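PDB 5NF4: minor fimbrium tip subunit Mfa3 from Porphyromonas gingivalis ATCC 33277, which forms part of the tip of the minor fimbriae, filaments that mediate biofilm formation and adhesion to host cells and to other oral bacteria. Local coordinates for residues A[198-203]-A[246-251]; A[327-332]-A[340-345]; A[211-216]-A[276-281]; A[288-293]-A[335-340]. One frame throughout, in Å; residues are numbered along the deposited sequence.

Contact 1 of 4, residues A[198-203]-A[246-251]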
# COMPACT_ATOMS: atom_id res chain seq x y z
N LYS A 198 -6.24 0.58 1.82
CA LYS A 198 -7.15 0.90 2.92
C LYS A 198 -8.55 0.45 2.55
O LYS A 198 -9.07 0.81 1.49
CB LYS A 198 -7.09 2.39 3.21
CG LYS A 198 -8.02 2.91 4.30
CD LYS A 198 -7.80 4.41 4.51
CE LYS A 198 -8.71 4.97 5.58
NZ LYS A 198 -8.33 6.36 5.94
N LEU A 199 -9.16 -0.33 3.45
CA LEU A 199 -10.52 -0.79 3.27
C LEU A 199 -11.40 0.00 4.21
O LEU A 199 -11.13 0.07 5.40
CB LEU A 199 -10.63 -2.28 3.55
CG LEU A 199 -12.04 -2.87 3.54
CD1 LEU A 199 -12.67 -2.80 2.13
CD2 LEU A 199 -12.01 -4.30 4.03
N ASP A 200 -12.44 0.61 3.65
CA ASP A 200 -13.21 1.64 4.31
C ASP A 200 -14.69 1.29 4.16
O ASP A 200 -15.26 1.53 3.10
CB ASP A 200 -12.86 2.99 3.66
CG ASP A 200 -13.37 4.18 4.43
OD1 ASP A 200 -14.33 4.05 5.21
OD2 ASP A 200 -12.79 5.28 4.21
N VAL A 201 -15.29 0.70 5.18
CA VAL A 201 -16.68 0.25 5.11
C VAL A 201 -17.61 1.10 5.98
O VAL A 201 -17.44 1.22 7.20
CB VAL A 201 -16.78 -1.24 5.51
CG1 VAL A 201 -18.21 -1.73 5.47
CG2 VAL A 201 -15.93 -2.10 4.58
N ASN A 202 -18.60 1.70 5.33
CA ASN A 202 -19.49 2.64 5.96
C ASN A 202 -20.94 2.17 5.92
O ASN A 202 -21.49 1.91 4.84
CB ASN A 202 -19.37 4.00 5.28
CG ASN A 202 -17.94 4.57 5.36
OD1 ASN A 202 -17.62 5.32 6.28
ND2 ASN A 202 -17.09 4.18 4.44
N ILE A 203 -21.55 2.03 7.09
CA ILE A 203 -22.94 1.59 7.17
C ILE A 203 -23.82 2.81 7.21
O ILE A 203 -24.05 3.42 8.26
CB ILE A 203 -23.20 0.68 8.41
CG1 ILE A 203 -22.09 -0.36 8.55
CG2 ILE A 203 -24.58 0.06 8.35
CD1 ILE A 203 -21.78 -1.18 7.31
N THR A 246 -18.76 5.97 15.35
CA THR A 246 -19.32 6.30 14.04
C THR A 246 -19.75 5.02 13.36
O THR A 246 -19.63 3.94 13.93
CB THR A 246 -18.31 7.06 13.15
OG1 THR A 246 -17.29 6.16 12.73
CG2 THR A 246 -17.69 8.23 13.92
N ASN A 247 -20.24 5.13 12.12
CA ASN A 247 -20.68 3.95 11.36
C ASN A 247 -19.67 3.57 10.29
O ASN A 247 -20.01 2.96 9.26
CB ASN A 247 -22.06 4.22 10.77
CG ASN A 247 -23.12 4.37 11.83
OD1 ASN A 247 -22.97 3.84 12.93
ND2 ASN A 247 -24.19 5.11 11.53
N GLN A 248 -18.42 3.90 10.59
CA GLN A 248 -17.30 3.59 9.74
C GLN A 248 -16.40 2.52 10.37
O GLN A 248 -16.01 2.65 11.53
CB GLN A 248 -16.49 4.85 9.45
CG GLN A 248 -15.23 4.57 8.63
CD GLN A 248 -14.38 5.82 8.45
OE1 GLN A 248 -14.23 6.63 9.38
NE2 GLN A 248 -13.85 6.00 7.26
N TRP A 249 -16.09 1.48 9.59
CA TRP A 249 -15.14 0.42 9.95
C TRP A 249 -13.92 0.41 9.02
O TRP A 249 -14.05 0.50 7.80
CB TRP A 249 -15.82 -0.96 9.92
CG TRP A 249 -16.61 -1.29 11.19
CD1 TRP A 249 -16.20 -2.10 12.22
CD2 TRP A 249 -17.92 -0.81 11.55
NE1 TRP A 249 -17.17 -2.15 13.20
CE2 TRP A 249 -18.23 -1.37 12.82
CE3 TRP A 249 -18.85 0.03 10.94
CZ2 TRP A 249 -19.43 -1.13 13.46
CZ3 TRP A 249 -20.05 0.29 11.59
CH2 TRP A 249 -20.33 -0.29 12.85
N LEU A 250 -12.73 0.21 9.59
CA LEU A 250 -11.50 0.25 8.78
C LEU A 250 -10.65 -0.99 8.94
O LEU A 250 -10.60 -1.59 10.01
CB LEU A 250 -10.64 1.47 9.16
CG LEU A 250 -11.22 2.86 8.92
CD1 LEU A 250 -10.21 3.89 9.43
CD2 LEU A 250 -11.55 3.09 7.44
N GLY A 251 -9.97 -1.32 7.85
CA GLY A 251 -8.85 -2.24 7.89
C GLY A 251 -7.86 -1.94 6.77
O GLY A 251 -8.06 -1.05 5.92
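Gln248 reaches across Asp200, its extended chain ending with NE2 2.9 Å from Asp200 OD1 in a nearly straight hydrogen bond (178° at the hydrogen). The two residues belong to neighbouring antiparallel strands of the fimbrillin beta fold, 180-205 and 248-254, whose short segments run at 164° to each other. Backbone bonds join Leu199 with Gly251 and Val201 with Trp249 in both directions, and Ile203 N closes the ladder on Asn247 O. Asp200, Asn202, Gln248 and Leu250 share one face of the sheet. There Asp200 OD1 takes a second donor, Asn202 ND2, at 2.9 Å, and the two amides come from opposite faces of the carboxylate plane. Asp200 OD2 is hydrogen-bonded to His325 NE2, so both oxygens are engaged, consistent with a charged carboxylate. The Leu250 methyl CD2 packs 3.7 Å from Asp200 CG. Leu199, Val201 and Trp249 lie on the other face, where Leu240 of the adjoining strand 238-242 packs against them. With CG set anti to its carbonyl carbon (chi1 -82°), the Trp249 indole leans back over the start of its own strand toward Ile203, and Trp249 CZ3 comes within 3.7 Å of Ile203 CG1.

Contact 2 of 4, residues A[327-332]-A[340-345]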
# COMPACT_ATOMS: atom_id res chain seq x y z
N ILE A 327 -13.62 2.09 -0.81
CA ILE A 327 -14.67 2.68 0.00
C ILE A 327 -16.02 2.04 -0.32
O ILE A 327 -16.47 2.05 -1.46
CB ILE A 327 -14.74 4.21 -0.21
CG1 ILE A 327 -13.38 4.85 0.10
CG2 ILE A 327 -15.83 4.84 0.68
CD1 ILE A 327 -13.23 6.26 -0.43
N TYR A 328 -16.65 1.48 0.71
CA TYR A 328 -17.96 0.87 0.59
C TYR A 328 -18.98 1.61 1.43
O TYR A 328 -18.71 2.04 2.56
CB TYR A 328 -17.90 -0.62 1.01
CG TYR A 328 -17.06 -1.39 0.04
CD1 TYR A 328 -15.68 -1.43 0.17
CD2 TYR A 328 -17.63 -2.03 -1.06
CE1 TYR A 328 -14.90 -2.11 -0.73
CE2 TYR A 328 -16.85 -2.71 -1.98
CZ TYR A 328 -15.49 -2.76 -1.80
OH TYR A 328 -14.71 -3.41 -2.72
N ARG A 329 -20.15 1.80 0.83
CA ARG A 329 -21.29 2.39 1.50
C ARG A 329 -22.35 1.32 1.47
O ARG A 329 -22.80 0.89 0.40
CB ARG A 329 -21.73 3.70 0.79
CG ARG A 329 -20.55 4.67 0.71
CD ARG A 329 -20.81 5.87 -0.15
NE ARG A 329 -20.94 5.59 -1.59
CZ ARG A 329 -19.95 5.25 -2.40
NH1 ARG A 329 -18.71 5.05 -1.95
NH2 ARG A 329 -20.21 5.07 -3.69
N ILE A 330 -22.72 0.85 2.66
CA ILE A 330 -23.61 -0.30 2.81
C ILE A 330 -24.91 -0.00 3.56
O ILE A 330 -24.90 0.66 4.60
CB ILE A 330 -22.89 -1.45 3.53
CG1 ILE A 330 -21.63 -1.84 2.76
CG2 ILE A 330 -23.85 -2.66 3.70
CD1 ILE A 330 -20.77 -2.80 3.49
N LYS A 331 -26.03 -0.48 3.01
CA LYS A 331 -27.33 -0.43 3.68
C LYS A 331 -27.69 -1.84 4.11
O LYS A 331 -27.75 -2.74 3.28
CB LYS A 331 -28.43 0.12 2.76
CG LYS A 331 -28.24 1.56 2.31
CD LYS A 331 -29.36 1.99 1.38
CE LYS A 331 -29.15 3.41 0.83
NZ LYS A 331 -30.31 3.87 -0.00
N THR A 332 -27.93 -2.02 5.41
CA THR A 332 -28.32 -3.31 5.96
C THR A 332 -29.82 -3.35 6.18
O THR A 332 -30.35 -2.72 7.10
CB THR A 332 -27.61 -3.59 7.28
OG1 THR A 332 -26.23 -3.26 7.15
CG2 THR A 332 -27.73 -5.05 7.66
N LYS A 340 -22.73 0.19 -2.36
CA LYS A 340 -22.17 1.14 -3.32
C LYS A 340 -20.67 1.24 -3.05
O LYS A 340 -20.23 1.07 -1.92
CB LYS A 340 -22.83 2.51 -3.19
CG LYS A 340 -24.30 2.55 -3.60
CD LYS A 340 -24.46 2.16 -5.06
CE LYS A 340 -25.91 2.16 -5.50
NZ LYS A 340 -26.41 3.53 -5.79
N TYR A 341 -19.92 1.51 -4.12
CA TYR A 341 -18.47 1.35 -4.14
C TYR A 341 -17.78 2.48 -4.87
O TYR A 341 -18.29 3.01 -5.86
CB TYR A 341 -18.12 0.04 -4.81
CG TYR A 341 -16.72 -0.12 -5.39
CD1 TYR A 341 -15.69 -0.63 -4.62
CD2 TYR A 341 -16.45 0.21 -6.72
CE1 TYR A 341 -14.40 -0.81 -5.16
CE2 TYR A 341 -15.19 0.03 -7.26
CZ TYR A 341 -14.17 -0.47 -6.48
OH TYR A 341 -12.90 -0.65 -6.99
N SER A 342 -16.61 2.83 -4.37
CA SER A 342 -15.68 3.67 -5.12
C SER A 342 -14.25 3.31 -4.76
O SER A 342 -13.98 2.76 -3.71
CB SER A 342 -15.97 5.15 -4.85
OG SER A 342 -15.86 5.45 -3.47
N ILE A 343 -13.32 3.58 -5.67
CA ILE A 343 -11.91 3.44 -5.37
C ILE A 343 -11.26 4.79 -5.63
O ILE A 343 -11.60 5.47 -6.59
CB ILE A 343 -11.26 2.32 -6.22
CG1 ILE A 343 -9.81 2.12 -5.82
CG2 ILE A 343 -11.47 2.61 -7.70
CD1 ILE A 343 -9.09 1.05 -6.65
N CYS A 344 -10.37 5.21 -4.76
CA CYS A 344 -9.66 6.46 -5.01
C CYS A 344 -8.25 6.40 -4.49
O CYS A 344 -7.83 5.41 -3.91
CB CYS A 344 -10.41 7.64 -4.40
SG CYS A 344 -10.76 7.49 -2.66
N ASP A 345 -7.49 7.45 -4.73
CA ASP A 345 -6.16 7.55 -4.17
C ASP A 345 -6.28 7.75 -2.67
O ASP A 345 -7.31 8.21 -2.17
CB ASP A 345 -5.37 8.70 -4.81
CG ASP A 345 -4.83 8.36 -6.18
OD1 ASP A 345 -4.51 7.17 -6.44
OD2 ASP A 345 -4.71 9.29 -7.02
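The beta hairpin of strands 324-332 and 337-345 is held here by two hydrogen-bonded antiparallel pairs, Ile327 with Ser342 and Arg329 with Lys340, with the non-hydrogen-bonded pair Tyr328 and Tyr341 between them. The segment axes are 4.8 Å apart at 171°. Both bonds of the Arg329 and Lys340 pair, from Arg329 N to Lys340 O and from Lys340 N to Arg329 O, measure 2.8 Å.

On one face the two tyrosines, Tyr328 and Tyr341, extend together in one direction as an oblique pair, their ring planes inclined at 50°. The phenol end of Tyr328 makes the touch: Tyr328 CZ is 3.5 Å from Tyr341 CD1. Tyr304 bonds Tyr328 OH and His295 N bonds Tyr341 OH, so both hydroxyls are tied to residues that precede the hairpin in the chain.

On the other face Arg329 bends at chi3 (-68°), which folds its guanidinium back over the partner strand. One face of the group lies above Lys340 C, and Arg329 NH1 gives a hydrogen bond of 3.3 Å to Ser342 OG, tilted from the guanidinium plane. Farther along, Ile327 CD1 packs 3.5 Å from Cys344 SG. The hairpin thus carries different chemistry on its two faces: aromatic contact with anchored hydroxyls on one, and on the other a charged group laid over backbone, with one rather long bond to a serine hydroxyl.

Contact 3 of 4, residues A[211-216]-A[276-281]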
# COMPACT_ATOMS: atom_id res chain seq x y z
N GLN A 211 -23.49 -7.25 13.40
CA GLN A 211 -22.77 -7.88 14.50
C GLN A 211 -21.27 -7.71 14.30
O GLN A 211 -20.55 -7.37 15.22
CB GLN A 211 -23.13 -9.36 14.59
CG GLN A 211 -22.39 -10.10 15.67
CD GLN A 211 -22.67 -11.58 15.62
OE1 GLN A 211 -23.82 -12.01 15.59
NE2 GLN A 211 -21.60 -12.38 15.59
N LYS A 212 -20.80 -7.95 13.09
CA LYS A 212 -19.40 -7.72 12.80
C LYS A 212 -19.05 -7.75 11.34
O LYS A 212 -19.82 -8.23 10.51
CB LYS A 212 -18.52 -8.74 13.52
CG LYS A 212 -18.66 -10.14 13.02
CD LYS A 212 -17.58 -10.98 13.69
CE LYS A 212 -17.79 -12.45 13.50
NZ LYS A 212 -16.74 -13.23 14.20
N ILE A 213 -17.84 -7.27 11.08
CA ILE A 213 -17.28 -7.20 9.75
C ILE A 213 -15.86 -7.75 9.78
O ILE A 213 -15.06 -7.36 10.62
CB ILE A 213 -17.19 -5.75 9.21
CG1 ILE A 213 -18.50 -5.00 9.41
CG2 ILE A 213 -16.75 -5.77 7.73
CD1 ILE A 213 -18.44 -3.55 8.93
N GLU A 214 -15.57 -8.65 8.86
CA GLU A 214 -14.26 -9.29 8.76
C GLU A 214 -13.70 -9.18 7.36
O GLU A 214 -14.40 -9.43 6.39
CB GLU A 214 -14.35 -10.78 9.10
CG GLU A 214 -14.70 -11.10 10.52
CD GLU A 214 -15.12 -12.55 10.69
OE1 GLU A 214 -16.22 -12.91 10.21
OE2 GLU A 214 -14.36 -13.32 11.30
N LEU A 215 -12.41 -8.88 7.27
CA LEU A 215 -11.65 -8.99 6.03
C LEU A 215 -11.03 -10.37 5.91
O LEU A 215 -10.32 -10.82 6.80
CB LEU A 215 -10.57 -7.92 5.99
CG LEU A 215 -9.50 -8.06 4.90
CD1 LEU A 215 -10.06 -7.95 3.48
CD2 LEU A 215 -8.45 -7.03 5.16
N CYS A 216 -11.32 -11.04 4.79
CA CYS A 216 -10.90 -12.41 4.57
C CYS A 216 -9.98 -12.53 3.34
O CYS A 216 -10.12 -11.77 2.36
CB CYS A 216 -12.12 -13.30 4.37
SG CYS A 216 -13.20 -13.29 5.85
N ASN A 276 -9.67 -11.13 -2.19
CA ASN A 276 -10.00 -10.50 -0.92
C ASN A 276 -11.49 -10.20 -0.83
O ASN A 276 -12.08 -9.75 -1.80
CB ASN A 276 -9.23 -9.19 -0.74
CG ASN A 276 -7.74 -9.38 -0.58
OD1 ASN A 276 -7.10 -10.29 -1.17
ND2 ASN A 276 -7.18 -8.54 0.23
N PHE A 277 -12.11 -10.47 0.31
CA PHE A 277 -13.50 -10.08 0.47
C PHE A 277 -13.75 -9.73 1.91
O PHE A 277 -12.97 -10.13 2.79
CB PHE A 277 -14.46 -11.20 0.03
CG PHE A 277 -14.40 -12.45 0.88
CD1 PHE A 277 -13.43 -13.42 0.65
CD2 PHE A 277 -15.36 -12.70 1.87
CE1 PHE A 277 -13.39 -14.61 1.41
CE2 PHE A 277 -15.32 -13.85 2.61
CZ PHE A 277 -14.35 -14.82 2.38
N PHE A 278 -14.82 -8.98 2.17
CA PHE A 278 -15.21 -8.76 3.54
C PHE A 278 -16.56 -9.43 3.76
O PHE A 278 -17.39 -9.54 2.86
CB PHE A 278 -15.21 -7.28 3.96
CG PHE A 278 -16.15 -6.37 3.21
CD1 PHE A 278 -17.41 -6.09 3.71
CD2 PHE A 278 -15.73 -5.70 2.07
CE1 PHE A 278 -18.26 -5.20 3.05
CE2 PHE A 278 -16.59 -4.81 1.41
CZ PHE A 278 -17.84 -4.56 1.89
N ARG A 279 -16.68 -9.96 4.96
CA ARG A 279 -17.86 -10.69 5.40
C ARG A 279 -18.63 -9.90 6.44
O ARG A 279 -18.10 -9.56 7.49
CB ARG A 279 -17.41 -12.03 5.95
CG ARG A 279 -18.49 -12.78 6.68
CD ARG A 279 -18.02 -14.17 7.02
NE ARG A 279 -17.92 -15.01 5.82
CZ ARG A 279 -16.96 -15.91 5.60
NH1 ARG A 279 -15.99 -16.10 6.48
NH2 ARG A 279 -16.99 -16.62 4.47
N LEU A 280 -19.90 -9.62 6.14
CA LEU A 280 -20.78 -8.93 7.07
C LEU A 280 -21.66 -9.94 7.70
O LEU A 280 -22.36 -10.65 6.99
CB LEU A 280 -21.64 -7.89 6.37
CG LEU A 280 -20.97 -6.84 5.51
CD1 LEU A 280 -22.07 -6.16 4.74
CD2 LEU A 280 -20.23 -5.87 6.37
N THR A 281 -21.65 -9.97 9.02
CA THR A 281 -22.55 -10.81 9.78
C THR A 281 -23.53 -9.97 10.56
O THR A 281 -23.12 -9.06 11.30
CB THR A 281 -21.77 -11.71 10.74
OG1 THR A 281 -20.88 -12.51 9.98
CG2 THR A 281 -22.72 -12.63 11.52
O HOH W 1 -18.33 -11.16 9.78
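Cys216 CB sits over one face of the Phe277 ring, 3.6 Å from its centroid and 21° off the normal, a CH-pi contact. Cys216 SG adds an oblique sulfur-aromatic approach. Phe277 takes the position with CG between its backbone N and carbonyl carbon (chi1 66°), which lays the ring against Cys216; Trp264 meets the same ring edge-to-face.

Among the apolar contacts of the opposite face, Ile213 and Leu280 flank each other, with Ile213 CG1 3.6 Å from Leu280 CD2. Phe278 CD1 touches Ile213 CG2 more loosely.

Polar groups share the face of Cys216 and Phe277: Glu214, Arg279 and Thr281. Glu214 and Arg279 run alongside each other, but their charged ends do not meet: Arg279 NE forms its salt bridge with Asp289 on the next strand, while a water lies 2.8 Å from both Glu214 OE1 and Arg279 O and 2.9 Å from Thr281 OG1.

Backbone hydrogen bonds link Lys212 with Thr281, Glu214 with Arg279 and Cys216 with Phe277 in both directions. At the end of this ladder Thr281 O accepts twice, from Gln211 N at 2.8 Å and from Lys212 N at 3.1 Å. Two successive residues facing one is the signature of a classic beta bulge, here at one end of an antiparallel strand pair in the fimbrillin beta fold.

Contact 4 of 4, residues A[288-293]-A[335-340]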
# COMPACT_ATOMS: atom_id res chain seq x y z
N TYR A 288 -23.00 -12.09 4.73
CA TYR A 288 -22.90 -11.56 3.38
C TYR A 288 -21.45 -11.43 3.05
O TYR A 288 -20.70 -10.80 3.80
CB TYR A 288 -23.58 -10.20 3.26
CG TYR A 288 -25.06 -10.22 3.59
CD1 TYR A 288 -25.51 -10.03 4.90
CD2 TYR A 288 -26.00 -10.38 2.59
CE1 TYR A 288 -26.86 -10.03 5.20
CE2 TYR A 288 -27.35 -10.37 2.87
CZ TYR A 288 -27.78 -10.20 4.18
OH TYR A 288 -29.11 -10.18 4.44
N ASP A 289 -21.05 -12.00 1.92
CA ASP A 289 -19.67 -11.86 1.46
C ASP A 289 -19.61 -10.88 0.30
O ASP A 289 -20.38 -10.96 -0.65
CB ASP A 289 -19.10 -13.20 1.03
CG ASP A 289 -18.89 -14.16 2.20
OD1 ASP A 289 -18.70 -13.70 3.34
OD2 ASP A 289 -18.87 -15.38 1.96
N VAL A 290 -18.70 -9.92 0.42
CA VAL A 290 -18.58 -8.84 -0.54
C VAL A 290 -17.17 -8.89 -1.10
O VAL A 290 -16.23 -8.47 -0.44
CB VAL A 290 -18.85 -7.50 0.09
CG1 VAL A 290 -18.77 -6.35 -0.96
CG2 VAL A 290 -20.22 -7.51 0.80
N PRO A 291 -17.02 -9.44 -2.29
CA PRO A 291 -15.68 -9.46 -2.92
C PRO A 291 -15.20 -8.04 -3.17
O PRO A 291 -15.99 -7.17 -3.53
CB PRO A 291 -15.91 -10.22 -4.23
CG PRO A 291 -17.17 -10.98 -4.02
CD PRO A 291 -18.03 -10.07 -3.16
N ILE A 292 -13.90 -7.82 -2.98
CA ILE A 292 -13.27 -6.53 -3.20
C ILE A 292 -12.67 -6.52 -4.61
O ILE A 292 -12.04 -7.50 -5.01
CB ILE A 292 -12.21 -6.30 -2.12
CG1 ILE A 292 -12.89 -6.20 -0.75
CG2 ILE A 292 -11.40 -5.03 -2.40
CD1 ILE A 292 -11.92 -6.37 0.40
N ILE A 293 -12.94 -5.47 -5.37
CA ILE A 293 -12.45 -5.34 -6.75
C ILE A 293 -11.80 -4.00 -6.95
O ILE A 293 -11.99 -3.08 -6.15
CB ILE A 293 -13.57 -5.50 -7.77
CG1 ILE A 293 -14.51 -4.27 -7.78
CG2 ILE A 293 -14.38 -6.73 -7.45
CD1 ILE A 293 -15.71 -4.40 -8.70
N ASP A 335 -33.60 -8.43 5.09
CA ASP A 335 -33.29 -9.65 4.34
C ASP A 335 -32.17 -9.51 3.31
O ASP A 335 -31.84 -10.48 2.63
CB ASP A 335 -34.55 -10.11 3.62
CG ASP A 335 -35.06 -9.07 2.64
OD1 ASP A 335 -35.00 -7.86 2.97
OD2 ASP A 335 -35.52 -9.45 1.54
N LYS A 336 -31.57 -8.32 3.18
CA LYS A 336 -30.53 -8.12 2.18
C LYS A 336 -29.61 -6.96 2.53
O LYS A 336 -29.86 -6.23 3.51
CB LYS A 336 -31.16 -7.84 0.81
CG LYS A 336 -32.10 -6.64 0.83
CD LYS A 336 -32.49 -6.18 -0.56
CE LYS A 336 -31.34 -5.45 -1.23
NZ LYS A 336 -31.83 -4.62 -2.37
N ILE A 337 -28.56 -6.79 1.73
CA ILE A 337 -27.74 -5.59 1.79
C ILE A 337 -27.67 -4.94 0.43
O ILE A 337 -27.92 -5.57 -0.60
CB ILE A 337 -26.31 -5.89 2.30
CG1 ILE A 337 -25.54 -6.79 1.33
CG2 ILE A 337 -26.42 -6.49 3.71
CD1 ILE A 337 -24.04 -6.90 1.59
N GLU A 338 -27.36 -3.65 0.45
CA GLU A 338 -27.11 -2.90 -0.76
C GLU A 338 -25.72 -2.36 -0.60
O GLU A 338 -25.34 -1.97 0.49
CB GLU A 338 -28.13 -1.79 -0.95
CG GLU A 338 -29.56 -2.28 -0.97
CD GLU A 338 -30.51 -1.17 -1.33
OE1 GLU A 338 -30.08 -0.00 -1.37
OE2 GLU A 338 -31.69 -1.47 -1.59
N VAL A 339 -24.95 -2.39 -1.68
CA VAL A 339 -23.56 -1.94 -1.62
C VAL A 339 -23.27 -0.97 -2.73
O VAL A 339 -23.52 -1.27 -3.89
CB VAL A 339 -22.58 -3.12 -1.73
CG1 VAL A 339 -21.14 -2.62 -1.61
CG2 VAL A 339 -22.85 -4.15 -0.68
N LYS A 340 -22.73 0.19 -2.36
CA LYS A 340 -22.17 1.14 -3.32
C LYS A 340 -20.67 1.24 -3.05
O LYS A 340 -20.23 1.07 -1.92
CB LYS A 340 -22.83 2.51 -3.19
CG LYS A 340 -24.30 2.55 -3.60
CD LYS A 340 -24.46 2.16 -5.06
CE LYS A 340 -25.91 2.16 -5.50
NZ LYS A 340 -26.41 3.53 -5.79
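Strand segments 288-291 and 337-340 run nearly parallel, 16° apart in direction, but their axes come no closer than 9.9 Å, so side chains rather than backbone bonds bridge them. Tyr288 and Ile337 carry most of the bridge. Ile337 CG2 stands over the centre of the Tyr288 ring, 3.7 Å from the centroid and 6° off the normal, a CH-pi contact delivered squarely onto the face. The two side chains run antiparallel past one another, which brings the other branch of Ile337 to the root of the tyrosine: Ile337 CD1 is 3.7 Å from Tyr288 CB. That branch is directed by chi1 of 65°, with CG1 between the backbone N and the carbonyl carbon, while CG2 is left anti to the carbonyl carbon and over the ring. Ile337 CD1 also meets Val290 CG2 at 3.9 Å.

This is face-to-face packing between strands that are not sheet neighbours, as in a beta sandwich: strand 287-291 pairs with 277-282, and strand 337-345 pairs with 324-332. Between these layers Leu280 also touches Ile337, and Tyr304 and Leu305 of helix 304-308 pack on Val290 and Val339, respectively. Val290 CG1 and Val339 CG1 approach each other only loosely, at 4.5 Å. At the outer end the hydroxyl of Tyr288 reaches the turn before strand 337-345, where Tyr288 OH is 3.3 Å from Asp335 O, an oxygen lying near the ring plane. The side chain of Lys336, in the loop before the strand, leads away from Tyr288, and Lys336 NZ forms a salt bridge with Glu338 OE2 at 3.2 Å.

All four contacts lie on the same side of the chain's centre, with their own centres 9 to 14 Å apart. Contacts 1 and 2 are neighbours in one sheet: strand 180-205 pairs in parallel with 324-332, through backbone bonds such as Asn202 O to Ile330 N. Contact 3 is joined to contact 4 by the antiparallel pairing of 277-282 with 287-291, and contacts 2 and 4 share Lys340 on strand 337-345. Along the chain, contacts 1 and 3 interleave, as do 2 and 4, while contact 1 closes before 2 opens. Phe278 packs on Val201, Tyr328 and Ile330, so the layers meet in a common apolar core that unites distant parts of the sequence.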